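3-deoxy-d-manno-octulosonic-acid transferase (Acinetobacter baumannii, PDB 4BFC) probably transfers Kdo from the CMP-activated sugar to a lipid A precursor during lipopolysaccharide assembly, this fragment being its CMP-Kdo-binding domain. Local coordinates at residues Leu66-Pro78 / Ser106-Ser118. Residues are numbered along the deposited sequence; the frame is centred on the assembly and turned at random.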
loop_
_atom_site.group_PDB
_atom_site.type_symbol
_atom_site.label_atom_id
_atom_site.label_comp_id
_atom_site.label_asym_id
_atom_site.label_seq_id
_atom_site.Cartn_x
_atom_site.Cartn_y
_atom_site.Cartn_z
ATOM N N LEU A 66 -2.025 31.727 -5.302
ATOM C CA LEU A 66 -1.770 31.339 -6.692
ATOM C C LEU A 66 -2.529 32.307 -7.644
ATOM O O LEU A 66 -1.994 32.612 -8.692
ATOM C CB LEU A 66 -2.246 29.883 -6.972
ATOM C CG LEU A 66 -1.454 28.766 -6.276
ATOM C CD1 LEU A 66 -2.160 27.431 -6.446
ATOM C CD2 LEU A 66 -0.064 28.643 -6.815
ATOM N N ASN A 67 -3.707 32.748 -7.233
ATOM C CA ASN A 67 -4.502 33.751 -8.026
ATOM C C ASN A 67 -3.876 35.155 -7.990
ATOM O O ASN A 67 -3.802 35.858 -9.045
ATOM C CB ASN A 67 -5.967 33.830 -7.550
ATOM C CG ASN A 67 -6.752 32.537 -7.777
ATOM O OD1 ASN A 67 -6.521 31.858 -8.727
ATOM N ND2 ASN A 67 -7.663 32.211 -6.883
ATOM N N SER A 68 -3.374 35.571 -6.823
ATOM C CA SER A 68 -2.825 36.928 -6.698
ATOM C C SER A 68 -1.365 37.118 -7.131
ATOM O O SER A 68 -0.971 38.196 -7.576
ATOM C CB SER A 68 -3.123 37.505 -5.298
ATOM O OG SER A 68 -2.168 37.072 -4.344
ATOM N N ASP A 69 -0.565 36.049 -7.056
ATOM C CA ASP A 69 0.842 36.080 -7.335
ATOM C C ASP A 69 1.122 34.980 -8.342
ATOM O O ASP A 69 1.317 33.822 -7.933
ATOM C CB ASP A 69 1.638 35.873 -6.016
ATOM C CG ASP A 69 3.127 35.971 -6.213
ATOM O OD1 ASP A 69 3.599 36.117 -7.368
ATOM O OD2 ASP A 69 3.854 35.911 -5.189
ATOM N N ARG A 70 1.147 35.343 -9.637
ATOM C CA ARG A 70 1.364 34.434 -10.788
ATOM C C ARG A 70 2.760 33.837 -10.836
ATOM O O ARG A 70 3.055 32.926 -11.664
ATOM C CB ARG A 70 1.102 35.155 -12.132
ATOM C CG ARG A 70 -0.355 35.491 -12.417
ATOM C CD ARG A 70 -1.322 34.478 -11.830
ATOM N NE ARG A 70 -1.397 33.265 -12.647
ATOM C CZ ARG A 70 -2.382 32.982 -13.492
ATOM N NH1 ARG A 70 -3.401 33.833 -13.628
ATOM N NH2 ARG A 70 -2.355 31.853 -14.201
ATOM N N LYS A 71 3.651 34.332 -9.986
ATOM C CA LYS A 71 5.003 33.782 -9.918
ATOM C C LYS A 71 4.929 32.364 -9.277
ATOM O O LYS A 71 5.785 31.527 -9.526
ATOM C CB LYS A 71 5.959 34.610 -9.057
ATOM C CG LYS A 71 6.815 35.650 -9.785
ATOM C CD LYS A 71 7.695 36.424 -8.784
ATOM C CE LYS A 71 8.716 35.558 -8.023
ATOM N NZ LYS A 71 10.149 35.804 -8.410
ATOM N N LEU A 72 3.986 32.188 -8.371
ATOM C CA LEU A 72 3.981 30.912 -7.574
ATOM C C LEU A 72 3.468 29.815 -8.509
ATOM O O LEU A 72 2.599 30.059 -9.346
ATOM C CB LEU A 72 2.984 31.021 -6.399
ATOM C CG LEU A 72 3.441 31.801 -5.179
ATOM C CD1 LEU A 72 2.254 31.998 -4.267
ATOM C CD2 LEU A 72 4.493 30.982 -4.431
ATOM N N VAL A 73 3.901 28.581 -8.286
ATOM C CA VAL A 73 3.245 27.442 -8.971
ATOM C C VAL A 73 3.450 26.308 -8.016
ATOM O O VAL A 73 4.519 26.211 -7.378
ATOM C CB VAL A 73 3.931 27.113 -10.294
ATOM C CG1 VAL A 73 5.472 26.954 -10.201
ATOM C CG2 VAL A 73 3.222 25.932 -10.964
ATOM N N CYS A 74 2.403 25.509 -7.904
ATOM C CA CYS A 74 2.463 24.300 -6.997
ATOM C C CYS A 74 2.547 23.038 -7.824
ATOM O O CYS A 74 1.656 22.746 -8.581
ATOM C CB CYS A 74 1.262 24.278 -6.130
ATOM S SG CYS A 74 1.231 22.899 -5.005
ATOM N N ILE A 75 3.598 22.270 -7.582
ATOM C CA ILE A 75 3.707 20.902 -8.144
ATOM C C ILE A 75 2.989 19.934 -7.185
ATOM O O ILE A 75 3.282 19.966 -5.959
ATOM C CB ILE A 75 5.184 20.508 -8.362
ATOM C CG1 ILE A 75 5.861 21.460 -9.380
ATOM C CG2 ILE A 75 5.242 18.992 -8.800
ATOM C CD1 ILE A 75 7.317 21.133 -9.703
ATOM N N VAL A 76 2.110 19.057 -7.693
ATOM C CA VAL A 76 1.359 18.082 -6.835
ATOM C C VAL A 76 1.732 16.655 -7.277
ATOM O O VAL A 76 1.615 16.352 -8.456
ATOM C CB VAL A 76 -0.173 18.306 -6.962
ATOM C CG1 VAL A 76 -0.878 17.310 -6.078
ATOM C CG2 VAL A 76 -0.502 19.737 -6.477
ATOM N N VAL A 77 2.229 15.845 -6.333
ATOM C CA VAL A 77 2.696 14.486 -6.657
ATOM C C VAL A 77 1.913 13.511 -5.758
ATOM O O VAL A 77 2.351 13.178 -4.643
ATOM C CB VAL A 77 4.222 14.330 -6.469
ATOM C CG1 VAL A 77 4.687 13.015 -7.134
ATOM C CG2 VAL A 77 5.003 15.583 -6.909
ATOM N N PRO A 78 0.734 13.079 -6.156
ATOM C CA PRO A 78 -0.059 12.198 -5.257
ATOM C C PRO A 78 0.668 10.836 -5.059
ATOM O O PRO A 78 1.459 10.350 -5.963
ATOM C CB PRO A 78 -1.364 11.954 -6.059
ATOM C CG PRO A 78 -1.417 13.236 -6.871
ATOM C CD PRO A 78 -0.030 13.374 -7.394
ATOM N N SER A 106 3.964 21.012 -19.856
ATOM C CA SER A 106 4.995 21.710 -19.110
ATOM C C SER A 106 4.357 22.762 -18.140
ATOM O O SER A 106 3.137 22.967 -18.084
ATOM C CB SER A 106 5.911 22.384 -20.127
ATOM O OG SER A 106 5.197 23.365 -20.908
ATOM N N ILE A 107 5.207 23.439 -17.366
ATOM C CA ILE A 107 4.705 24.572 -16.580
ATOM C C ILE A 107 4.695 25.830 -17.481
ATOM O O ILE A 107 5.763 26.229 -17.909
ATOM C CB ILE A 107 5.631 24.762 -15.350
ATOM C CG1 ILE A 107 5.365 23.592 -14.347
ATOM C CG2 ILE A 107 5.383 26.139 -14.687
ATOM C CD1 ILE A 107 6.311 23.515 -13.106
ATOM N N HIS A 108 3.505 26.357 -17.763
ATOM C CA HIS A 108 3.366 27.567 -18.621
ATOM C C HIS A 108 3.543 28.753 -17.682
ATOM O O HIS A 108 3.328 28.592 -16.473
ATOM C CB HIS A 108 1.990 27.655 -19.362
ATOM C CG HIS A 108 1.538 26.392 -20.094
ATOM N ND1 HIS A 108 0.294 26.270 -20.620
ATOM C CD2 HIS A 108 2.186 25.198 -20.360
ATOM C CE1 HIS A 108 0.161 25.040 -21.188
ATOM N NE2 HIS A 108 1.317 24.393 -21.037
ATOM N N ALA A 109 3.858 29.971 -18.171
ATOM C CA ALA A 109 3.528 31.152 -17.364
ATOM C C ALA A 109 2.128 31.062 -16.682
ATOM O O ALA A 109 2.002 31.530 -15.563
ATOM C CB ALA A 109 3.585 32.443 -18.224
ATOM N N SER A 110 1.081 30.542 -17.345
ATOM C CA SER A 110 -0.266 30.503 -16.827
ATOM C C SER A 110 -0.554 29.421 -15.790
ATOM O O SER A 110 -1.618 29.407 -15.180
ATOM C CB SER A 110 -1.309 30.280 -17.946
ATOM O OG SER A 110 -0.837 29.324 -18.888
ATOM N N THR A 111 0.367 28.489 -15.705
ATOM C CA THR A 111 0.131 27.319 -14.865
ATOM C C THR A 111 0.180 27.678 -13.412
ATOM O O THR A 111 1.159 28.315 -12.950
ATOM C CB THR A 111 1.245 26.322 -15.062
ATOM O OG1 THR A 111 1.294 25.951 -16.434
ATOM C CG2 THR A 111 0.981 25.071 -14.148
ATOM N N GLN A 112 -0.836 27.237 -12.715
ATOM C CA GLN A 112 -0.966 27.500 -11.268
ATOM C C GLN A 112 -0.619 26.218 -10.533
ATOM O O GLN A 112 -0.044 26.254 -9.436
ATOM C CB GLN A 112 -2.361 27.941 -10.935
ATOM C CG GLN A 112 -2.677 29.338 -11.502
ATOM C CD GLN A 112 -4.046 29.876 -11.080
ATOM O OE1 GLN A 112 -5.115 29.313 -11.435
ATOM N NE2 GLN A 112 -4.038 30.951 -10.287
ATOM N N VAL A 113 -1.056 25.086 -11.101
ATOM C CA VAL A 113 -0.739 23.771 -10.462
ATOM C C VAL A 113 -0.185 22.887 -11.582
ATOM O O VAL A 113 -0.770 22.811 -12.664
ATOM C CB VAL A 113 -1.994 23.103 -9.867
ATOM C CG1 VAL A 113 -1.679 21.679 -9.290
ATOM C CG2 VAL A 113 -2.616 23.991 -8.780
ATOM N N TYR A 114 0.933 22.238 -11.324
ATOM C CA TYR A 114 1.406 21.237 -12.212
ATOM C C TYR A 114 1.163 19.893 -11.557
ATOM O O TYR A 114 1.787 19.591 -10.528
ATOM C CB TYR A 114 2.895 21.464 -12.436
ATOM C CG TYR A 114 3.429 20.602 -13.539
ATOM C CD1 TYR A 114 3.025 20.788 -14.868
ATOM C CD2 TYR A 114 4.321 19.546 -13.248
ATOM C CE1 TYR A 114 3.539 19.970 -15.900
ATOM C CE2 TYR A 114 4.871 18.749 -14.251
ATOM C CZ TYR A 114 4.422 18.945 -15.588
ATOM O OH TYR A 114 4.977 18.136 -16.564
ATOM N N LEU A 115 0.240 19.127 -12.138
ATOM C CA LEU A 115 0.014 17.760 -11.626
ATOM C C LEU A 115 1.062 16.817 -12.214
ATOM O O LEU A 115 1.090 16.531 -13.457
ATOM C CB LEU A 115 -1.371 17.315 -11.940
ATOM C CG LEU A 115 -1.767 15.911 -11.533
ATOM C CD1 LEU A 115 -1.617 15.679 -9.999
ATOM C CD2 LEU A 115 -3.232 15.690 -11.940
ATOM N N ALA A 116 1.966 16.363 -11.356
ATOM C CA ALA A 116 3.030 15.466 -11.751
ATOM C C ALA A 116 2.574 13.995 -11.680
ATOM O O ALA A 116 2.992 13.175 -10.817
ATOM C CB ALA A 116 4.348 15.755 -10.962
ATOM N N ASP A 117 1.671 13.678 -12.572
ATOM C CA ASP A 117 0.946 12.396 -12.611
ATOM C C ASP A 117 1.713 11.391 -13.469
ATOM O O ASP A 117 1.186 10.941 -14.541
ATOM C CB ASP A 117 -0.522 12.564 -13.013
ATOM C CG ASP A 117 -0.737 13.246 -14.383
ATOM O OD1 ASP A 117 0.204 13.890 -14.901
ATOM O OD2 ASP A 117 -1.832 13.007 -14.916
ATOM N N SER A 118 2.864 10.984 -12.949
ATOM C CA SER A 118 3.728 10.003 -13.598
ATOM C C SER A 118 4.401 9.122 -12.550
ATOM O O SER A 118 4.351 9.400 -11.376
ATOM C CB SER A 118 4.776 10.759 -14.384
ATOM O OG SER A 118 5.731 11.401 -13.518
HETATM O O HOH W 1 0.337 31.400 -12.955
HETATM O O HOH W 2 3.626 33.223 -14.194
#
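Leu66, in the last turn of helix 54-68, receives Gln112 NE2 on its carbonyl O at 3.1 Å, the amide standing well above the carbonyl plane. Asn67 OD1 takes a second, straighter hydrogen bond from the same NE2 (163°), and both acceptors lie close to the Gln112 amide plane. With Gln112 OE1 hydrogen-bonded to Ile97 N, this buried amide is fixed at both ends and ties the helix end to the chain leading into strand 98-100. In the modelled conformer, one of two, bends at chi2 and chi3 lay the Arg70 guanidinium against Gln112, with Gln112 NE2 4.1 Å above the centre of the guanidinium plane. At its edge, Arg70 NH2 makes a weak hydrogen bond to Ser110 O, and a water accepts from Arg70 NE within reach of Ala109 O and Thr111 O. Val73 CG2 packs 4.0 Å from Thr111 CG2. Strands 72-78 and 113-115 then run side by side in the central parallel sheet of this Rossmann-like domain, the C-terminal half of a GT-B glycosyltransferase. Cys74 N donates to Gln112 O and its O accepts from Tyr114 N. Ile75 sets CG2 4.0 Å from Ala116 CB, on the face covered by Trp125 of helix 122-128. Val76 repeats the backbone pairing with Tyr114 O and Ala116 N; on the other face its CG2 meets Val113 CG1 at 3.6 Å. Pro78 CD lies 3.8 Å from Leu115 CD1, beneath helix 84-93.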